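Local coordinates for protein UDP-N-Acetylenolpyruvylglucosamine Reductase (Thermus caldophilus, PDB 2GQT) that uses FAD and probably NADPH to reduce UDP-N-acetylenolpyruvylglucosamine to UDP-N-acetylmuramate, a step in making the peptidoglycan of the bacterial cell wall, at residues G101-I105 / A117-E123. Numbering follows the deposited sequence.
Sequences GLLGI and AGTRFGE. With FAD (flavin-adenine dinucleotide), chain C.
This is a loop-on-hairpin contact beside the flavin ring, in the FAD-binding domain. Segment 101-105 starts in the last part of a 3-10 segment (G101, L102) in the loop after strand 96-97 and leads toward helix 109-114. Segment 117-123 follows that helix and forms a tight hairpin of two short, weakly bonded strands, about 118-119 and 122-123. T119 N donates to G122 O (2.8 Å); the return bond, G122 N to T119 O, is weak (3.3 Å). L102 to I105 is a type II turn, with G104 at phi/psi 90/2 and a weak bond from I105 N to L102 O (3.3 Å).

The CA atoms of G101 and F121 lie 4.7 Å apart, those of L102 and G118 5.9 Å. A CB on G101 would sit 3.1 Å from both F121 CB and G122 N, so the bare glycine permits this close approach. T119, chi1 p, ties the segments together: OG1 donates to G101 O (2.7 Å) and accepts from F121 N (3.1 Å), an ST turn. L102 (m, t) lays CD2 3.6 Å from A117 O and 3.8 Å from E123 C. The CA-to-CB bond of I105 (m, t) points toward 117-123, with CG2 3.8 Å from A117 CB and CD1 3.8 Å from G118 N.

G118 reads the flavin pyrimidine edge with its backbone: N donates to FAD O2 (3.0 Å) and O accepts from FAD N3 (2.7 Å). I105 CG1 packs 3.6 Å from FAD C4. E123 points away from 101-105 and forms a salt bridge with R152, assigned as an active-site residue. Together the turn and hairpin line part of the isoalloxazine end of the FAD pocket in this MurB-family reductase.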
ATOM      1  N   GLY A 101       5.526 -11.579  -8.700  1.00  9.65           N
ATOM      2  CA  GLY A 101       4.916 -10.432  -9.358  1.00 10.36           C
ATOM      3  C   GLY A 101       4.607  -9.265  -8.441  1.00 10.42           C
ATOM      4  O   GLY A 101       4.175  -8.210  -8.897  1.00 11.30           O
ATOM      5  N   LEU A 102       4.837  -9.457  -7.141  1.00  9.38           N
ATOM      6  CA  LEU A 102       4.576  -8.416  -6.144  1.00  9.43           C
ATOM      7  C   LEU A 102       5.868  -7.737  -5.690  1.00  8.46           C
ATOM      8  O   LEU A 102       5.835  -6.874  -4.822  1.00  8.75           O
ATOM      9  CB  LEU A 102       3.812  -9.009  -4.952  1.00  9.69           C
ATOM     10  CG  LEU A 102       2.568  -9.821  -5.329  1.00 10.48           C
ATOM     11  CD1 LEU A 102       1.944 -10.455  -4.107  1.00 11.45           C
ATOM     12  CD2 LEU A 102       1.539  -8.976  -6.088  1.00 12.49           C
ATOM     13  N   LEU A 103       6.999  -8.122  -6.279  1.00  8.50           N
ATOM     14  CA  LEU A 103       8.259  -7.444  -5.999  1.00  8.32           C
ATOM     15  C   LEU A 103       8.154  -5.961  -6.317  1.00  8.58           C
ATOM     16  O   LEU A 103       7.605  -5.564  -7.355  1.00  9.27           O
ATOM     17  CB  LEU A 103       9.397  -8.078  -6.807  1.00  8.64           C
ATOM     18  CG  LEU A 103      10.814  -7.516  -6.630  1.00  8.68           C
ATOM     19  CD1 LEU A 103      11.342  -7.765  -5.214  1.00 10.56           C
ATOM     20  CD2 LEU A 103      11.761  -8.129  -7.642  1.00 10.22           C
ATOM     21  N   GLY A 104       8.691  -5.141  -5.418  1.00  8.24           N
ATOM     22  CA  GLY A 104       8.719  -3.702  -5.636  1.00  8.76           C
ATOM     23  C   GLY A 104       7.508  -2.959  -5.106  1.00  8.24           C
ATOM     24  O   GLY A 104       7.425  -1.739  -5.244  1.00  9.76           O
ATOM     25  N   ILE A 105       6.586  -3.679  -4.467  1.00  8.15           N
ATOM     26  CA  ILE A 105       5.411  -3.061  -3.850  1.00  8.51           C
ATOM     27  C   ILE A 105       5.646  -2.935  -2.342  1.00  8.16           C
ATOM     28  O   ILE A 105       5.653  -3.937  -1.629  1.00  7.41           O
ATOM     29  CB  ILE A 105       4.136  -3.879  -4.109  1.00  8.65           C
ATOM     30  CG1 ILE A 105       3.949  -4.105  -5.612  1.00  8.97           C
ATOM     31  CG2 ILE A 105       2.930  -3.152  -3.496  1.00  9.06           C
ATOM     32  CD1 ILE A 105       2.786  -5.005  -5.977  1.00  9.91           C
ATOM     33  N   ALA A 117      -2.951  -5.079  -4.497  1.00  9.23           N
ATOM     34  CA  ALA A 117      -1.747  -4.553  -5.137  1.00  9.67           C
ATOM     35  C   ALA A 117      -1.226  -5.524  -6.183  1.00  9.75           C
ATOM     36  O   ALA A 117      -1.261  -6.741  -5.988  1.00 10.27           O
ATOM     37  CB  ALA A 117      -0.685  -4.246  -4.106  1.00 10.36           C
ATOM     38  N   GLY A 118      -0.732  -4.983  -7.291  1.00 10.23           N
ATOM     39  CA  GLY A 118      -0.236  -5.838  -8.351  1.00 11.45           C
ATOM     40  C   GLY A 118       0.537  -5.148  -9.444  1.00 11.93           C
ATOM     41  O   GLY A 118       0.715  -3.924  -9.441  1.00 11.58           O
ATOM     42  N   THR A 119       1.027  -5.972 -10.362  1.00 12.96           N
ATOM     43  CA  THR A 119       1.799  -5.543 -11.522  1.00 13.52           C
ATOM     44  C   THR A 119       1.252  -6.305 -12.729  1.00 14.93           C
ATOM     45  O   THR A 119       0.290  -7.065 -12.596  1.00 15.30           O
ATOM     46  CB  THR A 119       3.290  -5.880 -11.338  1.00 13.43           C
ATOM     47  OG1 THR A 119       3.450  -7.305 -11.305  1.00 11.95           O
ATOM     48  CG2 THR A 119       3.851  -5.261 -10.057  1.00 13.58           C
ATOM     49  N   ARG A 120       1.876  -6.134 -13.890  1.00 15.83           N
ATOM     50  CA  ARG A 120       1.479  -6.888 -15.085  1.00 16.95           C
ATOM     51  C   ARG A 120       1.695  -8.394 -14.903  1.00 16.67           C
ATOM     52  O   ARG A 120       1.198  -9.201 -15.692  1.00 17.34           O
ATOM     53  CB  ARG A 120       2.239  -6.396 -16.328  1.00 17.48           C
ATOM     54  CG  ARG A 120       3.735  -6.720 -16.361  1.00 18.56           C
ATOM     55  CD  ARG A 120       4.331  -6.544 -17.762  1.00 18.81           C
ATOM     56  NE  ARG A 120       4.433  -5.131 -18.119  1.00 22.01           N
ATOM     57  CZ  ARG A 120       5.571  -4.447 -18.217  1.00 22.05           C
ATOM     58  NH1 ARG A 120       6.741  -5.041 -18.015  1.00 22.07           N
ATOM     59  NH2 ARG A 120       5.534  -3.162 -18.540  1.00 23.57           N
ATOM     60  N   PHE A 121       2.457  -8.754 -13.874  1.00 15.92           N
ATOM     61  CA  PHE A 121       2.840 -10.140 -13.618  1.00 15.82           C
ATOM     62  C   PHE A 121       1.850 -10.908 -12.745  1.00 16.28           C
ATOM     63  O   PHE A 121       1.682 -12.126 -12.900  1.00 17.75           O
ATOM     64  CB  PHE A 121       4.252 -10.186 -13.025  1.00 15.26           C
ATOM     65  CG  PHE A 121       5.277  -9.448 -13.850  1.00 14.78           C
ATOM     66  CD1 PHE A 121       5.695  -8.170 -13.486  1.00 14.51           C
ATOM     67  CD2 PHE A 121       5.809 -10.022 -15.003  1.00 14.83           C
ATOM     68  CE1 PHE A 121       6.637  -7.481 -14.250  1.00 15.20           C
ATOM     69  CE2 PHE A 121       6.752  -9.341 -15.767  1.00 15.19           C
ATOM     70  CZ  PHE A 121       7.169  -8.070 -15.388  1.00 14.97           C
ATOM     71  N   GLY A 122       1.192 -10.194 -11.837  1.00 15.83           N
ATOM     72  CA  GLY A 122       0.294 -10.803 -10.863  1.00 15.65           C
ATOM     73  C   GLY A 122      -0.219  -9.780  -9.874  1.00 14.92           C
ATOM     74  O   GLY A 122       0.305  -8.663  -9.791  1.00 15.38           O
ATOM     75  N   GLU A 123      -1.250 -10.165  -9.131  1.00 14.22           N
ATOM     76  CA  GLU A 123      -1.833  -9.304  -8.104  1.00 13.32           C
ATOM     77  C   GLU A 123      -2.032 -10.069  -6.805  1.00 12.00           C
ATOM     78  O   GLU A 123      -2.062 -11.303  -6.794  1.00 12.06           O
ATOM     79  CB  GLU A 123      -3.157  -8.697  -8.569  1.00 13.98           C
ATOM     80  CG  GLU A 123      -4.229  -9.715  -8.880  1.00 15.76           C
ATOM     81  CD  GLU A 123      -5.465  -9.095  -9.490  1.00 18.04           C
ATOM     82  OE1 GLU A 123      -6.559  -9.651  -9.260  1.00 20.25           O
ATOM     83  OE2 GLU A 123      -5.348  -8.059 -10.190  1.00 18.69           O
TER
HETATM   84  PA  FAD C 601      -1.457   2.159   3.197  1.00  6.88           P
HETATM   85  O1A FAD C 601      -0.966   3.130   2.206  1.00  7.23           O
HETATM   86  O2A FAD C 601      -1.023   2.253   4.610  1.00  6.86           O
HETATM   87  O5B FAD C 601      -3.042   2.109   3.198  1.00  7.10           O
HETATM   88  C5B FAD C 601      -3.742   2.004   1.952  1.00  8.23           C
HETATM   89  C4B FAD C 601      -5.183   1.618   2.202  1.00  8.05           C
HETATM   90  O4B FAD C 601      -5.212   0.296   2.780  1.00  7.34           O
HETATM   91  C3B FAD C 601      -5.922   2.535   3.188  1.00  8.81           C
HETATM   92  O3B FAD C 601      -7.298   2.563   2.807  1.00 10.30           O
HETATM   93  C2B FAD C 601      -5.753   1.793   4.509  1.00  8.26           C
HETATM   94  O2B FAD C 601      -6.781   2.118   5.444  1.00  8.97           O
HETATM   95  C1B FAD C 601      -5.907   0.359   4.050  1.00  8.04           C
HETATM   96  N9A FAD C 601      -5.310  -0.660   4.939  1.00  7.32           N
HETATM   97  C8A FAD C 601      -4.020  -0.762   5.296  1.00  7.52           C
HETATM   98  N7A FAD C 601      -3.871  -1.827   6.086  1.00  7.47           N
HETATM   99  C5A FAD C 601      -5.063  -2.422   6.209  1.00  7.00           C
HETATM  100  C6A FAD C 601      -5.545  -3.538   6.904  1.00  6.91           C
HETATM  101  N6A FAD C 601      -4.757  -4.331   7.642  1.00  8.04           N
HETATM  102  N1A FAD C 601      -6.856  -3.839   6.803  1.00  8.05           N
HETATM  103  C2A FAD C 601      -7.688  -3.079   6.077  1.00  8.65           C
HETATM  104  N3A FAD C 601      -7.286  -2.000   5.410  1.00  8.09           N
HETATM  105  C4A FAD C 601      -5.982  -1.669   5.481  1.00  7.09           C
HETATM  106  N1  FAD C 601       0.678  -0.526  -5.890  1.00 10.78           N
HETATM  107  C2  FAD C 601       0.397  -1.534  -6.787  1.00 10.76           C
HETATM  108  O2  FAD C 601      -0.727  -2.014  -6.830  1.00 11.23           O
HETATM  109  N3  FAD C 601       1.383  -1.983  -7.661  1.00 10.66           N
HETATM  110  C4  FAD C 601       2.670  -1.459  -7.640  1.00 10.75           C
HETATM  111  O4  FAD C 601       3.522  -1.890  -8.424  1.00 11.26           O
HETATM  112  C4X FAD C 601       2.948  -0.447  -6.723  1.00 10.21           C
HETATM  113  N5  FAD C 601       4.221   0.115  -6.675  1.00 11.95           N
HETATM  114  C5X FAD C 601       4.508   1.085  -5.705  1.00 11.12           C
HETATM  115  C6  FAD C 601       5.805   1.592  -5.620  1.00 11.84           C
HETATM  116  C7  FAD C 601       6.132   2.546  -4.662  1.00 12.13           C
HETATM  117  C7M FAD C 601       7.567   3.080  -4.580  1.00 13.44           C
HETATM  118  C8  FAD C 601       5.140   3.000  -3.785  1.00 11.92           C
HETATM  119  C8M FAD C 601       5.478   4.056  -2.724  1.00 12.56           C
HETATM  120  C9  FAD C 601       3.843   2.499  -3.877  1.00 11.32           C
HETATM  121  C9A FAD C 601       3.511   1.539  -4.833  1.00 11.55           C
HETATM  122  N10 FAD C 601       2.208   1.024  -4.936  1.00 10.88           N
HETATM  123  C10 FAD C 601       1.950   0.013  -5.858  1.00 10.28           C
HETATM  124  C1' FAD C 601       1.087   1.541  -4.107  1.00  9.70           C
HETATM  125  C2' FAD C 601       1.009   0.859  -2.732  1.00  9.86           C
HETATM  126  O2' FAD C 601       2.264   0.233  -2.399  1.00  9.75           O
HETATM  127  C3' FAD C 601      -0.090  -0.202  -2.668  1.00  9.30           C
HETATM  128  O3' FAD C 601      -1.368   0.411  -2.888  1.00 10.00           O
HETATM  129  C4' FAD C 601      -0.076  -0.957  -1.332  1.00  9.36           C
HETATM  130  O4' FAD C 601      -0.968  -2.070  -1.411  1.00 10.41           O
HETATM  131  C5' FAD C 601      -0.464  -0.089  -0.137  1.00  8.62           C
HETATM  132  O5' FAD C 601      -0.207  -0.862   1.036  1.00  7.88           O
HETATM  133  P   FAD C 601       0.190  -0.123   2.394  1.00  7.79           P
HETATM  134  O1P FAD C 601       0.340  -1.178   3.414  1.00  7.60           O
HETATM  135  O2P FAD C 601       1.284   0.850   2.188  1.00  7.81           O
HETATM  136  O3P FAD C 601      -1.193   0.645   2.673  1.00  7.28           O